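Local structure of 3-dehydroquinate dehydratase (2YR1) at residues T192-R196 / W220-S224; L217-L221 / V248-Q253. The protein probably catalyses the cis-dehydration of 3-dehydroquinate to 3-dehydroshikimate, the third step of the chorismate pathway to the aromatic amino acids, through a Schiff base with the substrate. All coordinates share one frame; numbering follows the deposited sequence.

Contact 1. Residues T192-R196 / W220-S224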
loop_
_atom_site.group_PDB
_atom_site.type_symbol
_atom_site.label_atom_id
_atom_site.label_comp_id
_atom_site.label_asym_id
_atom_site.label_seq_id
_atom_site.Cartn_x
_atom_site.Cartn_y
_atom_site.Cartn_z
ATOM N N THR A 192 -2.286 -13.575 -0.575
ATOM C CA THR A 192 -0.890 -13.573 -0.982
ATOM C C THR A 192 -0.014 -13.929 0.208
ATOM O O THR A 192 0.830 -14.828 0.126
ATOM C CB THR A 192 -0.480 -12.192 -1.520
ATOM O OG1 THR A 192 -1.340 -11.850 -2.622
ATOM C CG2 THR A 192 0.973 -12.204 -1.986
ATOM N N GLU A 193 -0.237 -13.219 1.312
ATOM C CA GLU A 193 0.512 -13.430 2.546
ATOM C C GLU A 193 0.311 -14.844 3.100
ATOM O O GLU A 193 1.250 -15.472 3.611
ATOM C CB GLU A 193 0.088 -12.373 3.592
ATOM C CG GLU A 193 0.845 -12.435 4.932
ATOM C CD GLU A 193 2.363 -12.253 4.795
ATOM O OE1 GLU A 193 2.814 -11.372 4.033
ATOM O OE2 GLU A 193 3.115 -12.992 5.467
ATOM N N GLU A 194 -0.907 -15.353 3.024
ATOM C CA GLU A 194 -1.126 -16.720 3.506
ATOM C C GLU A 194 -0.412 -17.718 2.601
ATOM O O GLU A 194 0.215 -18.656 3.082
ATOM C CB GLU A 194 -2.603 -17.051 3.560
ATOM C CG GLU A 194 -3.272 -16.520 4.782
ATOM C CD GLU A 194 -4.776 -16.642 4.720
ATOM O OE1 GLU A 194 -5.284 -17.387 3.849
ATOM O OE2 GLU A 194 -5.451 -15.987 5.543
ATOM N N ALA A 195 -0.498 -17.507 1.291
ATOM C CA ALA A 195 0.147 -18.402 0.337
ATOM C C ALA A 195 1.663 -18.393 0.518
ATOM O O ALA A 195 2.332 -19.428 0.422
ATOM C CB ALA A 195 -0.222 -17.990 -1.084
ATOM N N ARG A 196 2.191 -17.213 0.805
ATOM C CA ARG A 196 3.620 -17.009 0.995
ATOM C C ARG A 196 4.195 -17.896 2.090
ATOM O O ARG A 196 5.316 -18.395 1.984
ATOM C CB ARG A 196 3.859 -15.543 1.333
ATOM C CG ARG A 196 5.278 -15.192 1.688
ATOM C CD ARG A 196 5.254 -13.895 2.484
ATOM N NE ARG A 196 6.408 -13.083 2.151
ATOM C CZ ARG A 196 6.566 -11.829 2.534
ATOM N NH1 ARG A 196 5.634 -11.235 3.269
ATOM N NH2 ARG A 196 7.658 -11.177 2.175
ATOM N N TRP A 220 4.663 -6.704 -2.926
ATOM C CA TRP A 220 5.911 -7.360 -2.547
ATOM C C TRP A 220 6.091 -7.458 -1.042
ATOM O O TRP A 220 6.862 -8.287 -0.569
ATOM C CB TRP A 220 7.117 -6.637 -3.171
ATOM C CG TRP A 220 7.272 -5.213 -2.746
ATOM C CD1 TRP A 220 6.584 -4.131 -3.227
ATOM C CD2 TRP A 220 8.130 -4.718 -1.713
ATOM N NE1 TRP A 220 6.961 -2.996 -2.553
ATOM C CE2 TRP A 220 7.908 -3.327 -1.617
ATOM C CE3 TRP A 220 9.065 -5.318 -0.858
ATOM C CZ2 TRP A 220 8.590 -2.518 -0.699
ATOM C CZ3 TRP A 220 9.748 -4.514 0.054
ATOM C CH2 TRP A 220 9.502 -3.122 0.125
ATOM N N LEU A 221 5.380 -6.620 -0.284
ATOM C CA LEU A 221 5.472 -6.637 1.184
ATOM C C LEU A 221 4.716 -7.849 1.759
ATOM O O LEU A 221 4.873 -8.215 2.931
ATOM C CB LEU A 221 4.862 -5.340 1.763
ATOM C CG LEU A 221 5.672 -4.047 1.541
ATOM C CD1 LEU A 221 4.789 -2.823 1.799
ATOM C CD2 LEU A 221 6.882 -4.019 2.457
ATOM N N PHE A 222 3.884 -8.457 0.924
ATOM C CA PHE A 222 3.060 -9.590 1.334
ATOM C C PHE A 222 3.390 -10.850 0.567
ATOM O O PHE A 222 2.695 -11.852 0.689
ATOM C CB PHE A 222 1.574 -9.232 1.166
ATOM C CG PHE A 222 1.180 -8.011 1.937
ATOM C CD1 PHE A 222 0.997 -8.082 3.320
ATOM C CD2 PHE A 222 1.104 -6.772 1.309
ATOM C CE1 PHE A 222 0.753 -6.927 4.068
ATOM C CE2 PHE A 222 0.865 -5.612 2.038
ATOM C CZ PHE A 222 0.692 -5.682 3.427
ATOM N N GLY A 223 4.466 -10.803 -0.210
ATOM C CA GLY A 223 4.894 -11.986 -0.935
ATOM C C GLY A 223 4.816 -11.980 -2.447
ATOM O O GLY A 223 5.135 -13.002 -3.073
ATOM N N SER A 224 4.400 -10.872 -3.058
ATOM C CA SER A 224 4.329 -10.874 -4.519
ATOM C C SER A 224 5.695 -10.456 -5.039
ATOM O O SER A 224 6.139 -9.313 -4.834
ATOM C CB SER A 224 3.235 -9.926 -5.030
ATOM O OG SER A 224 3.000 -10.139 -6.421
#

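Contact 2. Residues L217-L221 / V248-Q253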
loop_
_atom_site.group_PDB
_atom_site.type_symbol
_atom_site.label_atom_id
_atom_site.label_comp_id
_atom_site.label_asym_id
_atom_site.label_seq_id
_atom_site.Cartn_x
_atom_site.Cartn_y
_atom_site.Cartn_z
ATOM N N LEU A 217 2.179 -1.762 -6.233
ATOM C CA LEU A 217 3.258 -1.005 -5.617
ATOM C C LEU A 217 3.688 -1.563 -4.262
ATOM O O LEU A 217 4.808 -1.315 -3.825
ATOM C CB LEU A 217 2.829 0.458 -5.432
ATOM C CG LEU A 217 2.370 1.277 -6.651
ATOM C CD1 LEU A 217 1.759 2.581 -6.190
ATOM C CD2 LEU A 217 3.548 1.542 -7.588
ATOM N N ALA A 218 2.798 -2.307 -3.602
ATOM C CA ALA A 218 3.094 -2.832 -2.272
ATOM C C ALA A 218 2.871 -4.325 -2.084
ATOM O O ALA A 218 3.052 -4.840 -0.991
ATOM C CB ALA A 218 2.269 -2.066 -1.236
ATOM N N GLY A 219 2.473 -5.022 -3.134
ATOM C CA GLY A 219 2.246 -6.446 -2.992
ATOM C C GLY A 219 3.487 -7.201 -2.551
ATOM O O GLY A 219 3.380 -8.220 -1.867
ATOM N N TRP A 220 4.663 -6.704 -2.926
ATOM C CA TRP A 220 5.911 -7.360 -2.547
ATOM C C TRP A 220 6.091 -7.458 -1.042
ATOM O O TRP A 220 6.862 -8.287 -0.569
ATOM C CB TRP A 220 7.117 -6.637 -3.171
ATOM C CG TRP A 220 7.272 -5.213 -2.746
ATOM C CD1 TRP A 220 6.584 -4.131 -3.227
ATOM C CD2 TRP A 220 8.130 -4.718 -1.713
ATOM N NE1 TRP A 220 6.961 -2.996 -2.553
ATOM C CE2 TRP A 220 7.908 -3.327 -1.617
ATOM C CE3 TRP A 220 9.065 -5.318 -0.858
ATOM C CZ2 TRP A 220 8.590 -2.518 -0.699
ATOM C CZ3 TRP A 220 9.748 -4.514 0.054
ATOM C CH2 TRP A 220 9.502 -3.122 0.125
ATOM N N LEU A 221 5.380 -6.620 -0.284
ATOM C CA LEU A 221 5.472 -6.637 1.184
ATOM C C LEU A 221 4.716 -7.849 1.759
ATOM O O LEU A 221 4.873 -8.215 2.931
ATOM C CB LEU A 221 4.862 -5.340 1.763
ATOM C CG LEU A 221 5.672 -4.047 1.541
ATOM C CD1 LEU A 221 4.789 -2.823 1.799
ATOM C CD2 LEU A 221 6.882 -4.019 2.457
ATOM N N VAL A 248 7.892 4.969 -6.247
ATOM C CA VAL A 248 7.245 4.468 -5.026
ATOM C C VAL A 248 8.016 3.333 -4.367
ATOM O O VAL A 248 8.176 3.294 -3.133
ATOM C CB VAL A 248 5.787 4.016 -5.343
ATOM C CG1 VAL A 248 5.143 3.410 -4.135
ATOM C CG2 VAL A 248 4.978 5.231 -5.833
ATOM N N LEU A 249 8.500 2.397 -5.176
ATOM C CA LEU A 249 9.234 1.273 -4.614
ATOM C C LEU A 249 10.432 1.733 -3.825
ATOM O O LEU A 249 10.705 1.197 -2.759
ATOM C CB LEU A 249 9.709 0.317 -5.706
ATOM C CG LEU A 249 8.629 -0.485 -6.430
ATOM C CD1 LEU A 249 9.298 -1.416 -7.453
ATOM C CD2 LEU A 249 7.821 -1.287 -5.411
ATOM N N SER A 250 11.159 2.711 -4.357
ATOM C CA SER A 250 12.351 3.208 -3.688
ATOM C C SER A 250 12.001 3.832 -2.338
ATOM O O SER A 250 12.659 3.566 -1.334
ATOM C CB SER A 250 13.071 4.213 -4.583
ATOM O OG SER A 250 13.514 3.572 -5.773
ATOM N N ILE A 251 10.946 4.631 -2.313
ATOM C CA ILE A 251 10.517 5.264 -1.073
ATOM C C ILE A 251 10.017 4.187 -0.113
ATOM O O ILE A 251 10.455 4.099 1.025
ATOM C CB ILE A 251 9.405 6.274 -1.359
ATOM C CG1 ILE A 251 9.993 7.420 -2.185
ATOM C CG2 ILE A 251 8.777 6.757 -0.048
ATOM C CD1 ILE A 251 8.976 8.348 -2.767
ATOM N N LEU A 252 9.121 3.343 -0.597
ATOM C CA LEU A 252 8.578 2.284 0.230
ATOM C C LEU A 252 9.701 1.407 0.775
ATOM O O LEU A 252 9.664 1.011 1.930
ATOM C CB LEU A 252 7.592 1.442 -0.588
ATOM C CG LEU A 252 6.593 0.559 0.158
ATOM C CD1 LEU A 252 5.837 1.383 1.218
ATOM C CD2 LEU A 252 5.627 -0.049 -0.868
ATOM N N GLN A 253 10.709 1.129 -0.054
ATOM C CA GLN A 253 11.809 0.279 0.363
ATOM C C GLN A 253 12.721 0.865 1.422
ATOM O O GLN A 253 13.107 0.163 2.366
ATOM C CB GLN A 253 12.636 -0.154 -0.847
ATOM C CG GLN A 253 11.959 -1.260 -1.628
ATOM C CD GLN A 253 12.852 -1.890 -2.659
ATOM O OE1 GLN A 253 13.090 -1.324 -3.728
ATOM N NE2 GLN A 253 13.363 -3.076 -2.344
#

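Contact 1. Residues T192-R196 / W220-S224
The guanidinium of R196 lies with one face on the backbone at G223, whose N sits 3.6 Å from CZ, over the middle of the plane. At the edge of the same group, in its plane, is the carboxylate of E193, one helical turn back. L221 puts CB over one face of the F222 ring, toward its rim, and CG over one face of the W220 indole. E193 OE1 accepts from R196 NH1 at 2.9 Å through the syn lone pair, a salt bridge that, with NE bonded to I3 O, helps fix the guanidinium over the loop. NH1 also donates to L221 O at 3.1 Å, a bent bond (136° at the hydrogen) with the donor above the carbonyl plane. E193 gets there by a bend at chi2 (59°), while its OE2 pairs with R197. T192 CG2 packs 3.2 Å from F222 O, and E193 CA makes a CA-H...O contact with that oxygen. G223, at a phi of 113°, has no side chain to hold the helix off. Helix 182-198 is thus clasped to the turn between helix 213-218 and strand 226-228, where the TIM barrel of type I dehydroquinases runs from its seventh strand to its eighth.

Contact 2. Residues L217-L221 / V248-Q253
Apolar contacts dominate between W220 and L252, which slide past each other in opposite directions. L252 CG lies 3.8 Å from W220 CZ2, and L252 CD2 pushes on between the indole and A218, where it meets A218 CB at 3.9 Å. L252 and L221 approach tip to tip, L252 CD2 against L221 CD1. L249 sends CD2 to the pyrrole part of the indole, 3.4 Å from W220 NE1. The first torsion of W220 explains the fit: its CG stands between the backbone N and the carbonyl carbon (chi1 61°), which swings the indole toward helix 242-256, with its NE1 edge facing L217 O. Q253 meets the ring through its aliphatic part, Q253 CG being 3.5 Å from W220 CH2, and its amide plane is turned 69° from the indole. Farther along, L217 and V248 cross at about a right angle, with L217 CB 4.0 Å from V248 CG1.

These side chains join the region of helix 213-218 and the 3-10 turn after it to helix 242-256, the last helix of the chain, which follows the eighth strand of the barrel. Both belong to the outer layer of the TIM barrel, and L252 of the second subunit packs on L217, so the seam also borders the dimer.

Polar groups play a smaller part, and no hydrogen bond crosses the contact. W220 NE1 makes a weak bond to L217 O at 3.0 Å, the oxygen lying in the plane of the indole at its edge. The methyls CD2 of L249 and L252 both pack close to that oxygen. Q253 NE2 has a weak bond to E19.

Overall arrangement
The two contacts lie about 13 Å apart, centre to centre, on the same side of the barrel, and illustrate how one short element can join two helices. Along the chain the order is helix 182-198, then the shared residues W220 and L221 of the 3-10 turn, then helix 242-256. Contact 1 uses mainly the backbone of this turn to hold the earlier helix; contact 2 uses mainly side chains to hold the later one. A probable hydrogen bond from S224 N to G219 O ties the turn together. Both contacts touch the second subunit, so this outer-layer region borders the subunit interface of the homodimer, and R216, predicted to bind substrate, immediately precedes L217.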